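Local coordinates for protein muramidase (Trichobolus zukalii, PDB 6ZMV) that probably cleaves bacterial cell-wall peptidoglycan as a family 25 glycoside hydrolase, a lysozyme that hydrolyses the 1,4-beta bonds between N-acetylmuramic acid and N-acetylglucosamine, at residues A[65-69]-A[70-74]; A[111-114]-A[115-119]; A[18-22]-A[23-27]; A[121-124]-A[125-129]; A[40-43]-A[44-48]. All coordinates share one frame; numbering follows the deposited sequence.

Contact 1: A[65-69]-A[70-74]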
loop_
_atom_site.group_PDB
_atom_site.type_symbol
_atom_site.label_atom_id
_atom_site.label_comp_id
_atom_site.label_asym_id
_atom_site.label_seq_id
_atom_site.Cartn_x
_atom_site.Cartn_y
_atom_site.Cartn_z
ATOM N N ALA A 65 9.883 -12.259 -8.595
ATOM C CA ALA A 65 10.520 -13.427 -9.230
ATOM C C ALA A 65 9.485 -14.475 -9.604
ATOM O O ALA A 65 9.876 -15.365 -10.334
ATOM C CB ALA A 65 11.541 -14.010 -8.288
ATOM N N SER A 66 8.245 -14.391 -9.135
ATOM C CA SER A 66 7.300 -15.514 -9.220
ATOM C C SER A 66 6.422 -15.422 -10.488
ATOM O O SER A 66 5.884 -16.449 -10.933
ATOM C CB SER A 66 6.411 -15.547 -8.024
ATOM O OG SER A 66 7.113 -15.953 -6.869
ATOM N N SER A 67 6.204 -14.226 -11.041
ATOM C CA SER A 67 5.296 -14.032 -12.191
ATOM C C SER A 67 5.511 -12.611 -12.702
ATOM O O SER A 67 6.246 -11.811 -12.073
ATOM C CB SER A 67 3.852 -14.203 -11.844
ATOM O OG SER A 67 3.406 -12.953 -11.208
ATOM N N SER A 68 4.855 -12.294 -13.800
ATOM C CA SER A 68 4.848 -10.910 -14.310
ATOM C C SER A 68 4.112 -9.961 -13.351
ATOM O O SER A 68 3.309 -10.351 -12.516
ATOM C CB SER A 68 4.208 -10.914 -15.673
ATOM O OG SER A 68 2.809 -11.061 -15.560
ATOM N N GLY A 69 4.373 -8.678 -13.512
ATOM C CA GLY A 69 3.620 -7.675 -12.745
ATOM C C GLY A 69 2.187 -7.646 -13.131
ATOM O O GLY A 69 1.312 -7.402 -12.262
ATOM N N SER A 70 1.906 -7.857 -14.423
ATOM C CA SER A 70 0.509 -7.885 -14.902
ATOM C C SER A 70 -0.275 -8.990 -14.185
ATOM O O SER A 70 -1.443 -8.783 -13.765
ATOM C CB SER A 70 0.438 -8.057 -16.384
ATOM O OG SER A 70 -0.863 -7.747 -16.838
ATOM N N ALA A 71 0.315 -10.168 -14.097
ATOM C CA ALA A 71 -0.392 -11.320 -13.508
ATOM C C ALA A 71 -0.704 -11.030 -12.033
ATOM O O ALA A 71 -1.773 -11.389 -11.544
ATOM C CB ALA A 71 0.439 -12.544 -13.647
ATOM N N GLN A 72 0.228 -10.417 -11.321
ATOM C CA GLN A 72 -0.021 -10.093 -9.903
ATOM C C GLN A 72 -1.032 -8.948 -9.746
ATOM O O GLN A 72 -1.846 -9.033 -8.814
ATOM C CB GLN A 72 1.310 -9.854 -9.211
ATOM C CG GLN A 72 1.960 -11.180 -8.876
ATOM C CD GLN A 72 3.283 -11.101 -8.158
ATOM O OE1 GLN A 72 3.469 -10.413 -7.156
ATOM N NE2 GLN A 72 4.238 -11.894 -8.637
ATOM N N ALA A 73 -1.044 -7.984 -10.639
ATOM C CA ALA A 73 -2.097 -6.960 -10.595
ATOM C C ALA A 73 -3.473 -7.585 -10.827
ATOM O O ALA A 73 -4.411 -7.227 -10.119
ATOM C CB ALA A 73 -1.849 -5.854 -11.587
ATOM N N ASP A 74 -3.579 -8.548 -11.740
ATOM C CA ASP A 74 -4.885 -9.186 -12.000
ATOM C C ASP A 74 -5.333 -9.917 -10.726
ATOM O O ASP A 74 -6.502 -9.848 -10.316
ATOM C CB ASP A 74 -4.752 -10.235 -13.110
ATOM C CG ASP A 74 -4.721 -9.668 -14.498
ATOM O OD1 ASP A 74 -5.023 -8.500 -14.658
ATOM O OD2 ASP A 74 -4.365 -10.442 -15.415
#

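Contact 2: A[111-114]-A[115-119]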
loop_
_atom_site.group_PDB
_atom_site.type_symbol
_atom_site.label_atom_id
_atom_site.label_comp_id
_atom_site.label_asym_id
_atom_site.label_seq_id
_atom_site.Cartn_x
_atom_site.Cartn_y
_atom_site.Cartn_z
ATOM N N ALA A 111 14.863 -4.427 -14.857
ATOM C CA ALA A 111 13.821 -5.466 -14.761
ATOM C C ALA A 111 12.832 -5.126 -13.652
ATOM O O ALA A 111 11.634 -5.314 -13.864
ATOM C CB ALA A 111 14.416 -6.828 -14.518
ATOM N N MET A 112 13.313 -4.611 -12.524
ATOM C CA MET A 112 12.386 -4.260 -11.435
ATOM C C MET A 112 11.482 -3.098 -11.875
ATOM O O MET A 112 10.292 -3.107 -11.575
ATOM C CB MET A 112 13.163 -3.882 -10.166
ATOM C CG MET A 112 12.270 -3.607 -9.022
ATOM S SD MET A 112 11.313 -5.063 -8.446
ATOM C CE MET A 112 12.571 -5.914 -7.544
ATOM N N VAL A 113 12.042 -2.062 -12.483
ATOM C CA VAL A 113 11.206 -0.950 -12.957
ATOM C C VAL A 113 10.197 -1.472 -13.966
ATOM O O VAL A 113 9.023 -1.057 -13.897
ATOM C CB VAL A 113 12.101 0.168 -13.525
ATOM C CG1 VAL A 113 11.271 1.232 -14.212
ATOM C CG2 VAL A 113 12.906 0.834 -12.407
ATOM N N ASN A 114 10.615 -2.335 -14.869
ATOM C CA ASN A 114 9.658 -2.886 -15.872
ATOM C C ASN A 114 8.546 -3.680 -15.167
ATOM O O ASN A 114 7.400 -3.605 -15.579
ATOM C CB ASN A 114 10.391 -3.740 -16.917
ATOM C CG ASN A 114 11.230 -2.933 -17.870
ATOM O OD1 ASN A 114 11.034 -1.721 -17.980
ATOM N ND2 ASN A 114 12.157 -3.617 -18.503
ATOM N N TRP A 115 8.906 -4.461 -14.163
ATOM C CA TRP A 115 7.933 -5.311 -13.442
ATOM C C TRP A 115 6.921 -4.390 -12.726
ATOM O O TRP A 115 5.703 -4.586 -12.843
ATOM C CB TRP A 115 8.653 -6.163 -12.388
ATOM C CG TRP A 115 7.784 -7.175 -11.738
ATOM C CD1 TRP A 115 7.686 -8.461 -12.148
ATOM C CD2 TRP A 115 6.854 -7.010 -10.645
ATOM N NE1 TRP A 115 6.759 -9.123 -11.373
ATOM C CE2 TRP A 115 6.196 -8.250 -10.471
ATOM C CE3 TRP A 115 6.490 -5.948 -9.843
ATOM C CZ2 TRP A 115 5.251 -8.452 -9.471
ATOM C CZ3 TRP A 115 5.546 -6.124 -8.879
ATOM C CH2 TRP A 115 4.901 -7.351 -8.729
ATOM N N ILE A 116 7.404 -3.369 -12.032
ATOM C CA ILE A 116 6.485 -2.433 -11.347
ATOM C C ILE A 116 5.621 -1.717 -12.377
ATOM O O ILE A 116 4.447 -1.539 -12.155
ATOM C CB ILE A 116 7.267 -1.461 -10.485
ATOM C CG1 ILE A 116 7.994 -2.184 -9.360
ATOM C CG2 ILE A 116 6.367 -0.356 -9.926
ATOM C CD1 ILE A 116 9.014 -1.323 -8.601
ATOM N N SER A 117 6.186 -1.309 -13.501
ATOM C CA SER A 117 5.417 -0.627 -14.573
ATOM C C SER A 117 4.256 -1.495 -15.004
ATOM O O SER A 117 3.142 -1.055 -15.214
ATOM C CB SER A 117 6.269 -0.305 -15.779
ATOM O OG SER A 117 7.271 0.620 -15.479
ATOM N N ASP A 118 4.542 -2.766 -15.217
ATOM C CA ASP A 118 3.485 -3.683 -15.689
ATOM C C ASP A 118 2.407 -3.824 -14.612
ATOM O O ASP A 118 1.223 -3.802 -14.958
ATOM C CB ASP A 118 4.063 -5.060 -16.009
ATOM C CG ASP A 118 4.841 -5.210 -17.298
ATOM O OD1 ASP A 118 4.828 -4.289 -18.070
ATOM O OD2 ASP A 118 5.497 -6.273 -17.433
ATOM N N PHE A 119 2.792 -3.952 -13.345
ATOM C CA PHE A 119 1.791 -4.004 -12.270
ATOM C C PHE A 119 0.974 -2.730 -12.279
ATOM O O PHE A 119 -0.285 -2.782 -12.244
ATOM C CB PHE A 119 2.444 -4.232 -10.916
ATOM C CG PHE A 119 1.448 -4.434 -9.795
ATOM C CD1 PHE A 119 0.750 -3.346 -9.268
ATOM C CD2 PHE A 119 1.195 -5.695 -9.291
ATOM C CE1 PHE A 119 -0.180 -3.541 -8.268
ATOM C CE2 PHE A 119 0.244 -5.907 -8.318
ATOM C CZ PHE A 119 -0.424 -4.820 -7.780
HETATM O O HOH W 1 7.356 -2.923 -18.094
#

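Contact 3: A[18-22]-A[23-27]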
loop_
_atom_site.group_PDB
_atom_site.type_symbol
_atom_site.label_atom_id
_atom_site.label_comp_id
_atom_site.label_asym_id
_atom_site.label_seq_id
_atom_site.Cartn_x
_atom_site.Cartn_y
_atom_site.Cartn_z
ATOM N N GLY A 18 -12.634 0.669 18.094
ATOM C CA GLY A 18 -11.700 1.274 19.057
ATOM C C GLY A 18 -10.644 2.076 18.322
ATOM O O GLY A 18 -10.291 3.158 18.755
ATOM N N ALA A 19 -10.126 1.550 17.223
ATOM C CA ALA A 19 -9.135 2.278 16.415
ATOM C C ALA A 19 -9.747 3.605 15.945
ATOM O O ALA A 19 -9.121 4.661 16.134
ATOM C CB ALA A 19 -8.679 1.419 15.259
ATOM N N TYR A 20 -10.944 3.586 15.365
ATOM C CA TYR A 20 -11.616 4.814 14.908
ATOM C C TYR A 20 -11.775 5.778 16.122
ATOM O O TYR A 20 -11.452 6.968 16.038
ATOM C CB TYR A 20 -12.974 4.481 14.284
ATOM C CG TYR A 20 -13.666 5.701 13.752
ATOM C CD1 TYR A 20 -14.364 6.529 14.625
ATOM C CD2 TYR A 20 -13.565 6.080 12.424
ATOM C CE1 TYR A 20 -14.975 7.696 14.171
ATOM C CE2 TYR A 20 -14.187 7.232 11.952
ATOM C CZ TYR A 20 -14.857 8.075 12.853
ATOM O OH TYR A 20 -15.428 9.229 12.428
ATOM N N ASN A 21 -12.254 5.269 17.232
ATOM C CA ASN A 21 -12.575 6.168 18.361
ATOM C C ASN A 21 -11.271 6.793 18.853
ATOM O O ASN A 21 -11.297 7.919 19.348
ATOM C CB ASN A 21 -13.277 5.442 19.499
ATOM C CG ASN A 21 -14.678 5.027 19.133
ATOM O OD1 ASN A 21 -15.291 5.625 18.257
ATOM N ND2 ASN A 21 -15.196 4.038 19.830
ATOM N N SER A 22 -10.139 6.105 18.753
ATOM C CA SER A 22 -8.815 6.627 19.162
ATOM C C SER A 22 -8.226 7.602 18.164
ATOM O O SER A 22 -7.182 8.180 18.474
ATOM C CB SER A 22 -7.841 5.468 19.397
ATOM O OG SER A 22 -7.284 4.982 18.154
ATOM N N GLY A 23 -8.831 7.731 16.984
ATOM C CA GLY A 23 -8.427 8.761 16.005
ATOM C C GLY A 23 -8.058 8.191 14.659
ATOM O O GLY A 23 -7.772 8.979 13.757
ATOM N N ALA A 24 -7.963 6.878 14.515
ATOM C CA ALA A 24 -7.635 6.328 13.189
ATOM C C ALA A 24 -8.755 6.694 12.227
ATOM O O ALA A 24 -9.951 6.574 12.580
ATOM C CB ALA A 24 -7.446 4.826 13.186
ATOM N N ARG A 25 -8.384 7.051 10.991
ATOM C CA ARG A 25 -9.351 7.322 9.940
ATOM C C ARG A 25 -9.200 6.416 8.721
ATOM O O ARG A 25 -10.087 6.474 7.859
ATOM C CB ARG A 25 -9.399 8.809 9.594
ATOM C CG ARG A 25 -9.875 9.656 10.756
ATOM C CD ARG A 25 -11.349 9.545 11.033
ATOM N NE ARG A 25 -11.856 10.327 12.142
ATOM C CZ ARG A 25 -11.921 9.894 13.381
ATOM N NH1 ARG A 25 -12.452 10.635 14.352
ATOM N NH2 ARG A 25 -11.415 8.735 13.701
ATOM N N PHE A 26 -8.096 5.684 8.600
ATOM C CA PHE A 26 -7.947 4.776 7.466
ATOM C C PHE A 26 -7.177 3.552 7.904
ATOM O O PHE A 26 -6.427 3.572 8.906
ATOM C CB PHE A 26 -7.274 5.463 6.255
ATOM C CG PHE A 26 -5.818 5.809 6.479
ATOM C CD1 PHE A 26 -5.468 6.962 7.111
ATOM C CD2 PHE A 26 -4.772 4.971 6.082
ATOM C CE1 PHE A 26 -4.143 7.303 7.344
ATOM C CE2 PHE A 26 -3.447 5.257 6.359
ATOM C CZ PHE A 26 -3.129 6.459 6.962
ATOM N N VAL A 27 -7.362 2.487 7.141
ATOM C CA VAL A 27 -6.591 1.239 7.331
ATOM C C VAL A 27 -6.313 0.632 5.977
ATOM O O VAL A 27 -7.166 0.668 5.094
ATOM C CB VAL A 27 -7.333 0.261 8.277
ATOM C CG1 VAL A 27 -8.698 -0.122 7.716
ATOM C CG2 VAL A 27 -6.464 -0.923 8.618
HETATM O O HOH W 2 -12.202 9.810 17.046
#

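Contact 4: A[121-124]-A[125-129]. With SO4 (sulfate ion), chain G.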
loop_
_atom_site.group_PDB
_atom_site.type_symbol
_atom_site.label_atom_id
_atom_site.label_comp_id
_atom_site.label_asym_id
_atom_site.label_seq_id
_atom_site.Cartn_x
_atom_site.Cartn_y
_atom_site.Cartn_z
ATOM N N ASN A 121 0.445 -0.230 -14.446
ATOM C CA ASN A 121 -0.391 0.062 -15.605
ATOM C C ASN A 121 -1.512 -0.953 -15.687
ATOM O O ASN A 121 -2.637 -0.576 -16.042
ATOM C CB ASN A 121 0.447 0.118 -16.877
ATOM C CG ASN A 121 1.236 1.414 -16.947
ATOM O OD1 ASN A 121 0.653 2.497 -17.035
ATOM N ND2 ASN A 121 2.552 1.322 -16.868
ATOM N N ARG A 122 -1.282 -2.227 -15.399
ATOM C CA ARG A 122 -2.397 -3.193 -15.367
ATOM C C ARG A 122 -3.434 -2.770 -14.329
ATOM O O ARG A 122 -4.655 -2.787 -14.626
ATOM C CB ARG A 122 -1.874 -4.581 -15.061
ATOM C CG ARG A 122 -2.894 -5.672 -15.248
ATOM C CD ARG A 122 -3.500 -5.716 -16.629
ATOM N NE ARG A 122 -4.297 -6.910 -16.760
ATOM C CZ ARG A 122 -4.634 -7.440 -17.910
ATOM N NH1 ARG A 122 -4.302 -6.880 -19.054
ATOM N NH2 ARG A 122 -5.354 -8.535 -17.904
ATOM N N TYR A 123 -2.997 -2.367 -13.144
ATOM C CA TYR A 123 -3.935 -1.922 -12.102
ATOM C C TYR A 123 -4.728 -0.697 -12.562
ATOM O O TYR A 123 -5.958 -0.636 -12.297
ATOM C CB TYR A 123 -3.183 -1.686 -10.782
ATOM C CG TYR A 123 -4.132 -1.381 -9.654
ATOM C CD1 TYR A 123 -4.701 -2.427 -8.953
ATOM C CD2 TYR A 123 -4.497 -0.061 -9.351
ATOM C CE1 TYR A 123 -5.641 -2.165 -7.974
ATOM C CE2 TYR A 123 -5.417 0.197 -8.356
ATOM C CZ TYR A 123 -6.030 -0.864 -7.687
ATOM O OH TYR A 123 -6.924 -0.582 -6.635
ATOM N N LYS A 124 -4.081 0.237 -13.238
ATOM C CA LYS A 124 -4.741 1.414 -13.774
ATOM C C LYS A 124 -5.852 1.036 -14.743
ATOM O O LYS A 124 -6.951 1.607 -14.636
ATOM C CB LYS A 124 -3.696 2.306 -14.444
ATOM C CG LYS A 124 -4.163 3.492 -15.274
ATOM C CD LYS A 124 -4.712 4.585 -14.502
ATOM C CE LYS A 124 -4.994 5.763 -15.401
ATOM N NZ LYS A 124 -5.812 6.772 -14.679
ATOM N N THR A 125 -5.601 0.140 -15.694
ATOM C CA THR A 125 -6.683 -0.190 -16.642
ATOM C C THR A 125 -7.792 -0.932 -15.932
ATOM O O THR A 125 -8.955 -0.744 -16.304
ATOM C CB THR A 125 -6.176 -0.920 -17.880
ATOM O OG1 THR A 125 -7.205 -0.805 -18.860
ATOM C CG2 THR A 125 -5.777 -2.348 -17.626
ATOM N N LEU A 126 -7.484 -1.780 -14.940
ATOM C CA LEU A 126 -8.548 -2.586 -14.287
ATOM C C LEU A 126 -9.407 -1.690 -13.385
ATOM O O LEU A 126 -10.659 -1.860 -13.385
ATOM C CB LEU A 126 -7.877 -3.660 -13.441
ATOM C CG LEU A 126 -7.219 -4.770 -14.226
ATOM C CD1 LEU A 126 -6.454 -5.695 -13.279
ATOM C CD2 LEU A 126 -8.220 -5.548 -15.088
ATOM N N SER A 127 -8.776 -0.799 -12.614
ATOM C CA SER A 127 -9.477 -0.024 -11.560
ATOM C C SER A 127 -9.913 1.368 -12.033
ATOM O O SER A 127 -10.808 1.935 -11.369
ATOM C CB SER A 127 -8.598 0.131 -10.339
ATOM O OG SER A 127 -7.607 1.122 -10.564
ATOM N N GLY A 128 -9.218 1.926 -13.022
ATOM C CA GLY A 128 -9.374 3.330 -13.387
ATOM C C GLY A 128 -8.355 4.261 -12.837
ATOM O O GLY A 128 -8.250 5.381 -13.357
ATOM N N ARG A 129 -7.535 3.830 -11.892
ATOM C CA ARG A 129 -6.558 4.715 -11.287
ATOM C C ARG A 129 -5.288 3.975 -10.948
ATOM O O ARG A 129 -5.238 2.750 -10.868
ATOM C CB ARG A 129 -7.124 5.482 -10.116
ATOM C CG ARG A 129 -7.370 4.592 -8.926
ATOM C CD ARG A 129 -8.058 5.391 -7.818
ATOM N NE ARG A 129 -7.247 6.502 -7.297
ATOM C CZ ARG A 129 -7.593 7.279 -6.307
ATOM N NH1 ARG A 129 -6.757 8.197 -5.862
ATOM N NH2 ARG A 129 -8.758 7.093 -5.723
HETATM S S SO4 G . -5.367 8.579 -11.126
HETATM O O1 SO4 G . -4.880 7.500 -11.953
HETATM O O2 SO4 G . -5.082 8.147 -9.795
HETATM O O3 SO4 G . -4.588 9.755 -11.443
HETATM O O4 SO4 G . -6.786 8.812 -11.275
#

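Contact 5: A[40-43]-A[44-48]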
loop_
_atom_site.group_PDB
_atom_site.type_symbol
_atom_site.label_atom_id
_atom_site.label_comp_id
_atom_site.label_asym_id
_atom_site.label_seq_id
_atom_site.Cartn_x
_atom_site.Cartn_y
_atom_site.Cartn_z
ATOM N N PRO A 40 -6.236 -14.699 4.585
ATOM C CA PRO A 40 -7.533 -15.227 5.020
ATOM C C PRO A 40 -8.380 -14.296 5.855
ATOM O O PRO A 40 -9.568 -14.562 6.064
ATOM C CB PRO A 40 -7.171 -16.492 5.735
ATOM C CG PRO A 40 -5.771 -16.290 6.159
ATOM C CD PRO A 40 -5.074 -15.464 5.107
ATOM N N VAL A 41 -7.772 -13.234 6.335
ATOM C CA VAL A 41 -8.487 -12.281 7.207
ATOM C C VAL A 41 -8.917 -11.040 6.419
ATOM O O VAL A 41 -9.542 -10.110 6.986
ATOM C CB VAL A 41 -7.695 -11.974 8.485
ATOM C CG1 VAL A 41 -8.521 -11.276 9.548
ATOM C CG2 VAL A 41 -7.058 -13.218 9.057
ATOM N N PHE A 42 -8.586 -10.964 5.134
ATOM C CA PHE A 42 -8.885 -9.741 4.347
ATOM C C PHE A 42 -10.340 -9.350 4.504
ATOM O O PHE A 42 -10.657 -8.193 4.804
ATOM C CB PHE A 42 -8.522 -9.932 2.872
ATOM C CG PHE A 42 -9.007 -8.784 2.028
ATOM C CD1 PHE A 42 -8.264 -7.633 1.943
ATOM C CD2 PHE A 42 -10.245 -8.856 1.362
ATOM C CE1 PHE A 42 -8.748 -6.558 1.224
ATOM C CE2 PHE A 42 -10.724 -7.758 0.660
ATOM C CZ PHE A 42 -9.967 -6.648 0.588
ATOM N N SER A 43 -11.265 -10.273 4.234
ATOM C CA SER A 43 -12.702 -9.913 4.197
ATOM C C SER A 43 -13.153 -9.513 5.607
ATOM O O SER A 43 -13.971 -8.569 5.775
ATOM C CB SER A 43 -13.535 -10.999 3.633
ATOM O OG SER A 43 -13.209 -11.204 2.279
ATOM N N THR A 44 -12.672 -10.202 6.628
ATOM C CA THR A 44 -13.006 -9.852 8.032
ATOM C C THR A 44 -12.574 -8.420 8.315
ATOM O O THR A 44 -13.368 -7.594 8.837
ATOM C CB THR A 44 -12.322 -10.769 9.047
ATOM O OG1 THR A 44 -12.722 -12.129 8.776
ATOM C CG2 THR A 44 -12.505 -10.404 10.510
ATOM N N HIS A 45 -11.367 -8.077 7.974
ATOM C CA HIS A 45 -10.837 -6.738 8.225
ATOM C C HIS A 45 -11.551 -5.708 7.383
ATOM O O HIS A 45 -11.883 -4.614 7.875
ATOM C CB HIS A 45 -9.351 -6.715 7.961
ATOM C CG HIS A 45 -8.474 -7.421 8.922
ATOM N ND1 HIS A 45 -8.783 -7.505 10.254
ATOM C CD2 HIS A 45 -7.259 -8.012 8.725
ATOM C CE1 HIS A 45 -7.777 -8.133 10.885
ATOM N NE2 HIS A 45 -6.798 -8.466 9.960
ATOM N N TYR A 46 -11.783 -5.983 6.122
ATOM C CA TYR A 46 -12.421 -4.988 5.219
ATOM C C TYR A 46 -13.843 -4.693 5.629
ATOM O O TYR A 46 -14.214 -3.532 5.727
ATOM C CB TYR A 46 -12.347 -5.533 3.790
ATOM C CG TYR A 46 -12.406 -4.528 2.667
ATOM C CD1 TYR A 46 -11.253 -3.975 2.139
ATOM C CD2 TYR A 46 -13.599 -4.163 2.076
ATOM C CE1 TYR A 46 -11.268 -3.159 1.029
ATOM C CE2 TYR A 46 -13.639 -3.339 0.967
ATOM C CZ TYR A 46 -12.470 -2.828 0.443
ATOM O OH TYR A 46 -12.441 -2.074 -0.696
ATOM N N THR A 47 -14.589 -5.727 6.042
ATOM C CA THR A 47 -15.982 -5.563 6.529
ATOM C C THR A 47 -15.973 -4.786 7.839
ATOM O O THR A 47 -16.766 -3.873 8.031
ATOM C CB THR A 47 -16.612 -6.934 6.686
ATOM O OG1 THR A 47 -16.642 -7.607 5.431
ATOM C CG2 THR A 47 -17.985 -6.841 7.246
ATOM N N GLY A 48 -15.132 -5.167 8.787
ATOM C CA GLY A 48 -15.089 -4.509 10.085
ATOM C C GLY A 48 -14.689 -3.067 9.939
ATOM O O GLY A 48 -15.214 -2.180 10.639
HETATM O O HOH W 3 -11.812 -12.947 6.292
#

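Contact 1: A[65-69]-A[70-74]
S68 and A71 make the capping bond that opens helix 69-78. S68 OG accepts A71 N at 3.0 Å, a moderately bent bond with an N-H...O angle of 158°. The hydroxyl can do this because OG is tucked between the backbone N and the carbonyl carbon (chi1 75°), which swings it over the first turn. A second side-chain bond runs between S67 and Q72: Q72 NE2 gives an N-H to S67 OG at 2.9 Å, with the oxygen lying in the plane of the amide. S67 OG in turn donates to S68 O at 2.9 Å, so this hydroxyl both receives and gives, tying the loop to the helix. The Q72 amide has further holds, since its OE1 meets H60 NE2 and its NE2 also reaches R63 O; together these should fix the rotation of the amide. Backbone bonds begin the helical pattern, firm from A73 N to G69 O (2.9 Å) and weak from Q72 N to S68 O (3.3 Å). In the packing, A71 CB lies 3.4 Å from S68 OG. Q72 CG lies 3.3 Å from S67 OG, and the chain, extended beyond it, carries NE2 to the hydroxyl. A serine N-cap on the first turn, with a glutamine reaching back to the preceding loop, is the way strand 55-61 passes into helix 69-78 in this TIM-barrel-clan family 25 fold.

Contact 2: A[111-114]-A[115-119]
V113 and S117 meet through the main chain and, less certainly, a hydroxyl. V113 O accepts S117 N at 2.9 Å and, doubtfully because S117 has two conformers, also S117 OG at 2.9 Å; the two donors arrive from opposite faces of the carbonyl plane, the hydroxyl well above it. With OG beside its own backbone N (chi1 -65°), the serine folds back onto the preceding turn, and the same oxygen meets K149 NZ, under the same caution. The remaining i to i+4 backbone bonds are regular: W115 N to A111 O, I116 N to M112 O, and D118 N to N114 O at 3.0 Å. A water gives a hydrogen bond to N114 O at 2.6 Å and another to D118 OD1 in one of the two D118 conformers, so the bridge is not certain. Apolar contact joins M112 to I116, where CG and CD1 come within 4.0 Å. Both lie on the side turned to helix 137-144, M112 against W139 and I116 against W140, while W115 and F119 pack on L94 of strand 93-95. This is an amphipathic helix, N114 and D118 exposed and M112, W115, I116 and F119 buried, from the beta-alpha-beta unit of strand 93-95, helix 109-127 and strand 132-136.

Contact 3: A[18-22]-A[23-27]
Y20 and G23 belong to a Schellman motif that ends helix 16-21: A24 N bonds back to A19 O at 3.0 Å and G23 N to Y20 O at 2.9 Å. G23 has positive phi (124°), where a CB would be jammed against S22 O. Beyond this turn R25 doubles back. Its CB leads away from the helix, but the bend at chi2 (-74°) returns the rest of the chain over the Y20 ring. R25 CD passes 3.8 Å from Y20 CE2, and NE comes near the phenol oxygen. R25 CZ then sits over the ring, 3.5 Å from Y20 CZ, with the guanidinium and phenol planes only 6° apart, a flat stack that is also a cation-pi contact. At the tip NH1 gives a hydrogen bond to a water, which donates in turn to Y20 O. NH2 holds two carbonyls in the guanidinium plane, Y20 O at 2.9 Å and A24 O at 2.8 Å. A methionine here has no N-H to give, and the helix-end carbonyl of Y20 would probably be left with one protein donor fewer and the phenol ring without its charged cover. The turn links helix 16-21 to strand 26-33 in a beta-alpha-beta unit. A24 O is used twice, since besides NH2 it meets the CA-H of Y20, with CA 3.4 Å away.

Contact 4: A[121-124]-A[125-129]
Y123 carries S127 CB over one face of its ring, a CH-pi contact with CB 4.1 Å from the ring centroid, while R129 O approaches the ring obliquely. The pair sits at the C-terminal end of helix 109-127, an ST turn in which S127 OG accepts R129 N at 3.0 Å along a nearly straight N-H (167°). The phenol's OH is held by G81 O and G92 N. The R129 guanidinium makes a cation-pi contact with W83 and a bond to L203 O, and sulfate O2 comes obliquely toward it. L126 CD1 reaches the R122 guanidinium obliquely; R122 NE forms a salt bridge with D74, less certain because R122 has two conformers. S127 OG also donates to Y123 O at 3.0 Å, from above the carbonyl plane, while S127 N takes that oxygen nearly along the C=O axis. Held between the backbone N and the carbonyl carbon (chi1 77°), the hydroxyl can serve both neighbours. G128 follows with positive phi, at angles where a CB would press on S127 O, and its N bonds to K124 O at 2.8 Å. K124 bends at chi2 and runs past R129 to the helix end. A sulfate, probably from the crystallisation liquor, sits there, also bound by Y130 N. K124 NZ makes two bonds, one to G128 O at 3.1 Å and one to sulfate O1 at 3.0 Å.

Contact 5: A[40-43]-A[44-48]
V41 packs tightly on H45: its CG1 stands over one face of the imidazole, offset toward the rim and 3.3 Å from NE2, in a CH-pi contact. The methyl is placed there by chi1 (-166°), which turns CG1 away from the backbone N. Beneath this pair H45 N bonds straight to V41 O at 2.9 Å. F42 and Y46 form the second close part, their side chains running side by side in the same direction. Their rings meet obliquely, planes at 36° and centroids 5.0 Å apart, with F42 CZ 3.3 Å from Y46 CD1; Y46 CB rests over a face of the F42 ring. The solvent side, with S43, T44 and T47, is held by polar bonds instead. S43 O accepts T47 N and T47 OG1, both at 2.9 Å and from opposite faces of the carbonyl, and a water spans P40 O and T44 N before the first turn. H45 is tied inward by both ring nitrogens, ND1 to Y16 OH and NE2 to S8 O; with a leucine there, both oxygens would probably be left without this partner and V41 CG1 would lose its flat bed. Helix 42-51 thus lies over strand 26-33, where F42, H45 and Y46 all touch I29, while V41 leans on H9 and Y46 reaches T89 in neighbouring loops.

Overall arrangement
Contacts 1, 2 and 4 form one neighbourhood of two packed helices. Contact 1 lies about 9 Å from contact 2, centre to centre, and joins it through S67 O and W115 NE1, 2.8 Å apart. It packs on contact 4 where A73 CB lies 3.7 Å from R122 CB. Contacts 2 and 4 are successive parts of helix 109-127, their centres about 14 Å apart. Contacts 3 and 5 stand apart, their nearest atoms about 6 Å from each other; contact 3 is on the opposite side of the chain's centre from contacts 1 and 2. The sulfate is at contact 4. A glycerol, probably from the crystallisation liquor though it may mark a pocket, lies about 4 Å from the Y46 side chain.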